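Local structure of putative glucoamylase (Bacteroides caccae ATCC 43185, 4QT9) at residues R165-R168 with L169-E172; F140-Q143 with G144-V148. The protein is a putative glucoamylase, a hydrolase of the alpha/alpha toroid fold that probably releases glucose from starch-like or related glucans. All coordinates share one frame; numbering follows the deposited sequence.

The two contacts lie on consecutive helices of the toroid, contact 2 on helix 135-152 and contact 1 on helix 157-172. Their centres are about 11 Å apart. Contact 2 is buried, with its centre about 11 Å from the centre of the chain; contact 1 lies farther out, at about 20 Å, and is partly buried. The helices meet where Trp170 CB comes 3.3 Å from Met142 CE. Ile166 CD1 packs on Val148 CG1 at 3.7 Å. Contact 1 supplies charged pairs on helix 157-172; contact 2 is mainly apolar packing. The side chain of Phe140 lies about 5 Å from a bound acetate, probably from the crystallisation liquor.

Contact 1. Residues R165-R168 with L169-E172; sequences RIDR and LWRE
Asp167 and Arg171 form a salt bridge one helical turn apart. Arg171 NE gives its N-H to Asp167 OD2 at 2.8 Å, with an N-H...O angle of 150°. The oxygen is met on its syn side, 34° out of the carboxylate plane, yet it lies near the plane of the guanidinium. The Arg171 chain is extended from CG to NE, which carries NE back along the helix to the acid. A water receives a weak bond from Arg171 NH2 and donates to Asp167 OD1, giving the pair a second link. That same OD1 lies at the edge of the indole, 3.5 Å from Trp170 CD1.

Arg168 and Glu172 make a less certain salt bridge, since Glu172 has two conformers. In one of them a single oxygen takes both donors: Glu172 OE2 is 2.9 Å from Arg168 NE and 2.9 Å from Arg168 NH2. Both hydrogen bonds are weak. The carboxylate stands almost perpendicular to the guanidinium, 87° between planes. The bend of the Arg168 chain at chi3 turns its head toward the acid. In this conformer Glu172 OE1 also pairs with Arg107.

The backbone sets this spacing. Trp170 N bonds to Ile166 O at 3.0 Å, and Arg171 N to Asp167 O. Farther out, Trp170 NE1 bonds to Asp419, while Arg165 pairs with Glu96 and Glu103 on helix 88-104. Ile166 and Leu169 pack on that same helix. The two acid-arginine pairs in i to i+4 spacing, in opposite orders, are typical of a solvent-facing helix side, here on helix 157-172 of the alpha/alpha toroid.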
# COMPACT_ATOMS: atom_id res chain seq x y z
N ARG A 165 4.91 -22.54 4.29
CA ARG A 165 5.77 -21.69 5.12
C ARG A 165 5.12 -20.31 5.30
O ARG A 165 5.18 -19.72 6.39
CB ARG A 165 7.18 -21.59 4.49
CG ARG A 165 7.98 -22.86 4.76
CD ARG A 165 9.23 -22.87 3.96
NE ARG A 165 10.21 -21.89 4.43
CZ ARG A 165 11.26 -21.49 3.72
NH1 ARG A 165 11.49 -21.99 2.52
NH2 ARG A 165 12.12 -20.62 4.23
N ILE A 166 4.44 -19.81 4.26
CA ILE A 166 3.74 -18.53 4.31
C ILE A 166 2.53 -18.64 5.27
O ILE A 166 2.31 -17.72 6.09
CB ILE A 166 3.31 -18.08 2.88
CG1 ILE A 166 4.53 -17.55 2.10
CG2 ILE A 166 2.22 -16.99 2.97
CD1 ILE A 166 4.42 -17.58 0.58
N ASP A 167 1.76 -19.73 5.17
CA ASP A 167 0.60 -19.94 6.04
C ASP A 167 1.02 -19.98 7.51
O ASP A 167 0.31 -19.46 8.34
CB ASP A 167 -0.19 -21.21 5.68
CG ASP A 167 -1.58 -21.26 6.35
OD1 ASP A 167 -2.41 -20.38 6.07
OD2 ASP A 167 -1.82 -22.19 7.12
N ARG A 168 2.20 -20.55 7.82
CA ARG A 168 2.72 -20.56 9.19
C ARG A 168 2.99 -19.12 9.69
O ARG A 168 2.62 -18.83 10.83
CB ARG A 168 3.99 -21.42 9.31
CG ARG A 168 4.32 -21.75 10.77
CD ARG A 168 5.77 -22.18 10.97
NE ARG A 168 6.32 -21.66 12.22
CZ ARG A 168 6.90 -22.40 13.16
NH1 ARG A 168 7.01 -23.72 13.01
NH2 ARG A 168 7.38 -21.84 14.27
N LEU A 169 3.59 -18.23 8.84
CA LEU A 169 3.85 -16.85 9.22
C LEU A 169 2.56 -16.11 9.47
O LEU A 169 2.51 -15.31 10.39
CB LEU A 169 4.68 -16.09 8.15
CG LEU A 169 6.13 -16.60 7.89
CD1 LEU A 169 6.69 -16.02 6.60
CD2 LEU A 169 7.06 -16.31 9.07
N TRP A 170 1.54 -16.32 8.59
CA TRP A 170 0.20 -15.74 8.65
C TRP A 170 -0.46 -16.21 9.97
O TRP A 170 -0.97 -15.38 10.73
CB TRP A 170 -0.63 -16.15 7.39
CG TRP A 170 -2.15 -16.12 7.50
CD1 TRP A 170 -3.00 -17.18 7.31
CD2 TRP A 170 -2.99 -14.97 7.78
NE1 TRP A 170 -4.31 -16.77 7.45
CE2 TRP A 170 -4.33 -15.41 7.72
CE3 TRP A 170 -2.73 -13.63 8.09
CZ2 TRP A 170 -5.42 -14.54 7.90
CZ3 TRP A 170 -3.81 -12.77 8.30
CH2 TRP A 170 -5.13 -13.23 8.22
N ARG A 171 -0.39 -17.52 10.28
CA ARG A 171 -1.00 -18.07 11.52
C ARG A 171 -0.30 -17.57 12.80
O ARG A 171 -0.92 -17.60 13.88
CB ARG A 171 -1.02 -19.59 11.51
CG ARG A 171 -2.05 -20.12 10.55
CD ARG A 171 -2.00 -21.62 10.42
NE ARG A 171 -3.12 -22.06 9.61
CZ ARG A 171 -4.31 -22.40 10.10
NH1 ARG A 171 -4.52 -22.43 11.41
NH2 ARG A 171 -5.29 -22.74 9.28
N GLU A 172 0.95 -17.09 12.69
CA GLU A 172 1.72 -16.62 13.83
C GLU A 172 1.41 -15.16 14.20
O GLU A 172 1.71 -14.74 15.32
CB GLU A 172 3.22 -16.82 13.59
CG GLU A 172 3.66 -18.25 13.85
CD GLU A 172 5.10 -18.61 13.53
OE1 GLU A 172 5.71 -17.95 12.65
OE2 GLU A 172 5.60 -19.59 14.13
O HOH W 1 -4.94 -20.83 6.61

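Contact 2. Residues F140-Q143 with G144-V148; sequences FLMQ and GLLAV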
# COMPACT_ATOMS: atom_id res chain seq x y z
N PHE A 140 -0.29 -4.78 5.57
CA PHE A 140 0.16 -4.56 4.18
C PHE A 140 1.11 -5.68 3.74
O PHE A 140 1.01 -6.14 2.62
CB PHE A 140 0.80 -3.17 4.00
CG PHE A 140 -0.18 -2.03 4.23
CD1 PHE A 140 -1.50 -2.12 3.79
CD2 PHE A 140 0.21 -0.89 4.91
CE1 PHE A 140 -2.41 -1.10 4.04
CE2 PHE A 140 -0.71 0.16 5.14
CZ PHE A 140 -2.01 0.04 4.71
N LEU A 141 1.95 -6.17 4.61
CA LEU A 141 2.82 -7.31 4.27
C LEU A 141 1.98 -8.58 4.09
O LEU A 141 2.20 -9.34 3.13
CB LEU A 141 3.89 -7.52 5.35
CG LEU A 141 4.88 -8.69 5.20
CD1 LEU A 141 5.76 -8.58 3.92
CD2 LEU A 141 5.82 -8.72 6.38
N MSE A 142 1.02 -8.82 5.01
CA MSE A 142 0.20 -10.04 4.97
C MSE A 142 -0.73 -10.03 3.77
O MSE A 142 -0.92 -11.09 3.17
CB MSE A 142 -0.59 -10.23 6.27
CG MSE A 142 0.27 -10.66 7.44
SE MSE A 142 1.11 -12.38 7.13
CE MSE A 142 -0.08 -13.24 5.83
N GLN A 143 -1.25 -8.86 3.36
CA GLN A 143 -2.09 -8.77 2.16
C GLN A 143 -1.30 -9.32 0.92
O GLN A 143 -1.84 -10.10 0.12
CB GLN A 143 -2.55 -7.31 1.94
CG GLN A 143 -3.37 -7.08 0.67
CD GLN A 143 -3.90 -5.68 0.50
OE1 GLN A 143 -5.06 -5.48 0.08
NE2 GLN A 143 -3.08 -4.66 0.76
N GLY A 144 -0.01 -8.98 0.83
CA GLY A 144 0.88 -9.48 -0.20
C GLY A 144 1.18 -10.96 -0.07
O GLY A 144 1.10 -11.70 -1.05
N LEU A 145 1.53 -11.40 1.15
CA LEU A 145 1.87 -12.81 1.39
C LEU A 145 0.68 -13.76 1.12
O LEU A 145 0.87 -14.82 0.53
CB LEU A 145 2.42 -13.00 2.80
CG LEU A 145 3.83 -12.48 3.07
CD1 LEU A 145 4.14 -12.55 4.56
CD2 LEU A 145 4.90 -13.28 2.29
N LEU A 146 -0.55 -13.34 1.48
CA LEU A 146 -1.72 -14.20 1.23
C LEU A 146 -1.97 -14.36 -0.28
O LEU A 146 -2.43 -15.42 -0.70
CB LEU A 146 -2.97 -13.70 1.96
CG LEU A 146 -2.91 -13.85 3.51
CD1 LEU A 146 -4.20 -13.41 4.15
CD2 LEU A 146 -2.63 -15.31 3.95
N ALA A 147 -1.65 -13.33 -1.07
CA ALA A 147 -1.72 -13.37 -2.53
C ALA A 147 -0.70 -14.41 -3.10
O ALA A 147 -1.07 -15.23 -3.95
CB ALA A 147 -1.45 -11.99 -3.11
N VAL A 148 0.55 -14.41 -2.61
CA VAL A 148 1.59 -15.38 -3.04
C VAL A 148 1.16 -16.79 -2.60
O VAL A 148 1.33 -17.76 -3.34
CB VAL A 148 3.02 -15.03 -2.50
CG1 VAL A 148 4.04 -16.13 -2.82
CG2 VAL A 148 3.49 -13.69 -3.04
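Leu141, Met142, Leu145 and Leu146 pack against each other across successive turns of helix 135-152, in a buried part of this helix of the alpha/alpha toroid. Met142 is present as selenomethionine.

The apolar contacts are of i to i+3 and i to i+4 type. The Met142 chain bends at chi2 (-62°) and again at chi3, swinging its methyl forward to lie alongside the next turn. CE then lies 3.7 Å from Leu146 CG and also touches the CD2 branch of that leucine. CE is also 3.9 Å from Leu145 CB. The selenium itself is 4.0 Å from Leu145 CD1. The same Leu145 methyl touches Leu141 CG, so CD1 meets two side chains of the preceding turn. Leu146 also packs on Trp170 and Leu214, and Met142 touches both of these. An alanine in place of Leu146 would probably leave the Met142 methyl without its CG and CD2 neighbours and open a gap against Trp170.

The polar contacts are mainly backbone bonds. Leu145 N donates to Leu141 O at 2.9 Å, and Ala147 N to Gln143 O more weakly. The Gln143 side chain leaves the helix fully extended, with CG anti to the backbone N (chi1 177°). Its amide is held by backbone groups: OE1 accepts from Gly270 N, and NE2 donates to Tyr266 O. These bonds tie the buried amide to a part of the chain distant in sequence.

Met142 O accepts from Leu146 N at 2.8 Å, and Leu146 CG rests 3.4 Å from the same oxygen.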